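Local coordinates for vacuolar protein sorting-associated protein 29 (Entamoeba histolytica, PDB 5XCJ) that probably serves in retromer-dependent protein transport and has a metal-binding metallophosphatase fold, at residues 99-102 with 103-107. The protein carries 1 engineered substitution. Sequence-based numbering, arbitrary orientation.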
loop_
_atom_site.group_PDB
_atom_site.type_symbol
_atom_site.label_atom_id
_atom_site.label_comp_id
_atom_site.label_asym_id
_atom_site.label_seq_id
_atom_site.Cartn_x
_atom_site.Cartn_y
_atom_site.Cartn_z
ATOM N N LEU A 99 0.655 15.436 3.226
ATOM C CA LEU A 99 1.307 14.165 3.500
ATOM C C LEU A 99 2.594 14.410 4.277
ATOM O O LEU A 99 2.949 13.655 5.170
ATOM C CB LEU A 99 1.608 13.427 2.201
ATOM C CG LEU A 99 0.427 12.818 1.451
ATOM C CD1 LEU A 99 0.828 12.507 0.018
ATOM C CD2 LEU A 99 -0.053 11.561 2.159
ATOM N N ALA A 100 3.297 15.479 3.921
ATOM C CA ALA A 100 4.544 15.826 4.587
ATOM C C ALA A 100 4.274 16.126 6.051
ATOM O O ALA A 100 5.053 15.751 6.921
ATOM C CB ALA A 100 5.202 17.017 3.913
ATOM N N ILE A 101 3.168 16.802 6.325
ATOM C CA ILE A 101 2.821 17.121 7.698
ATOM C C ILE A 101 2.590 15.832 8.484
ATOM O O ILE A 101 3.061 15.690 9.604
ATOM C CB ILE A 101 1.587 18.038 7.776
ATOM C CG1 ILE A 101 1.912 19.405 7.168
ATOM C CG2 ILE A 101 1.121 18.195 9.215
ATOM C CD1 ILE A 101 0.701 20.182 6.706
ATOM N N TYR A 102 1.868 14.888 7.890
ATOM C CA TYR A 102 1.622 13.612 8.552
ATOM C C TYR A 102 2.908 12.830 8.786
ATOM O O TYR A 102 3.093 12.222 9.833
ATOM C CB TYR A 102 0.602 12.768 7.793
ATOM C CG TYR A 102 -0.788 12.926 8.338
ATOM C CD1 TYR A 102 -1.254 12.104 9.351
ATOM C CD2 TYR A 102 -1.628 13.913 7.855
ATOM C CE1 TYR A 102 -2.530 12.252 9.855
ATOM C CE2 TYR A 102 -2.899 14.071 8.360
ATOM C CZ TYR A 102 -3.345 13.239 9.358
ATOM O OH TYR A 102 -4.613 13.397 9.847
ATOM N N GLN A 103 3.805 12.864 7.806
ATOM C CA GLN A 103 5.069 12.148 7.909
ATOM C C GLN A 103 5.851 12.706 9.091
ATOM O O GLN A 103 6.453 11.965 9.855
ATOM C CB GLN A 103 5.878 12.309 6.622
ATOM C CG GLN A 103 7.295 11.764 6.692
ATOM C CD GLN A 103 8.328 12.839 6.964
ATOM O OE1 GLN A 103 8.213 13.958 6.487
ATOM N NE2 GLN A 103 9.343 12.496 7.738
ATOM N N ARG A 104 5.866 14.024 9.207
ATOM C CA ARG A 104 6.529 14.686 10.316
ATOM C C ARG A 104 5.839 14.359 11.638
ATOM O O ARG A 104 6.490 14.208 12.661
ATOM C CB ARG A 104 6.639 16.185 10.080
ATOM C CG ARG A 104 7.789 16.558 9.164
ATOM C CD ARG A 104 8.059 18.044 9.207
ATOM N NE ARG A 104 6.837 18.817 9.031
ATOM C CZ ARG A 104 6.301 19.105 7.853
ATOM N NH1 ARG A 104 6.873 18.678 6.744
ATOM N NH2 ARG A 104 5.192 19.821 7.788
ATOM N N GLN A 105 4.512 14.276 11.595
ATOM C CA GLN A 105 3.715 13.962 12.775
ATOM C C GLN A 105 4.036 12.572 13.300
ATOM O O GLN A 105 4.203 12.369 14.493
ATOM C CB GLN A 105 2.227 14.046 12.437
ATOM C CG GLN A 105 1.740 15.443 12.102
ATOM C CD GLN A 105 1.943 16.420 13.241
ATOM O OE1 GLN A 105 1.773 16.075 14.409
ATOM N NE2 GLN A 105 2.305 17.655 12.904
ATOM N N LEU A 106 4.072 11.607 12.391
ATOM C CA LEU A 106 4.412 10.225 12.711
ATOM C C LEU A 106 5.901 10.044 13.002
ATOM O O LEU A 106 6.294 9.054 13.608
ATOM C CB LEU A 106 3.994 9.284 11.580
ATOM C CG LEU A 106 2.506 9.181 11.255
ATOM C CD1 LEU A 106 2.253 8.075 10.242
ATOM C CD2 LEU A 106 1.704 8.944 12.519
ATOM N N ASP A 107 6.704 11.015 12.572
ATOM C CA ASP A 107 8.157 10.956 12.719
ATOM C C ASP A 107 8.751 9.698 12.085
ATOM O O ASP A 107 9.498 8.963 12.718
ATOM C CB ASP A 107 8.589 11.073 14.174
ATOM C CG ASP A 107 10.090 11.147 14.315
ATOM O OD1 ASP A 107 10.737 11.630 13.372
ATOM O OD2 ASP A 107 10.619 10.712 15.352
#
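Leu99 O accepts the backbone N-H of Gln103 at 2.9 Å (N to O), the first of the i to i+4 backbone bonds along this last part of helix 96-106. The two side chains start from one flank of the helix: both reach Leu111 of strand 110-112 and Phe129 of strand 127-131, while NE2 of Gln103 is hydrogen-bonded to Val108 O beyond the helix end. One residue on, Ala100 O takes Arg104 N at 3.0 Å, with a nearly straight N-H. The arginine chain then doubles back toward the N-terminal end of the helix. With CG anti to its own carbonyl carbon (chi1 -80°) and a bend at chi3 (-49°), its guanidinium has Ala100 O over one face, nearer its margin than its centre. NH1 comes to 3.7 Å from the Ala100 methyl CB. The other terminal nitrogen, NH2, meets Ile101 CG1 at 3.4 Å where the two side chains cross, and also has a long, weak ion pair with Glu97. On its other branch Ile101 has CG2 3.9 Å from NE2 of Gln105, as modelled a loose contact. Tyr102 O receives Leu106 N at 2.8 Å, almost in line with the carbonyl, and Leu106 CG rests 3.4 Å from that oxygen. Asp107, with positive phi, leaves the helix. This is the C-terminal end of an amphipathic helix in the beta-alpha-beta unit 80-85, 96-106, 110-112 of the calcineurin-like metallophosphatase fold.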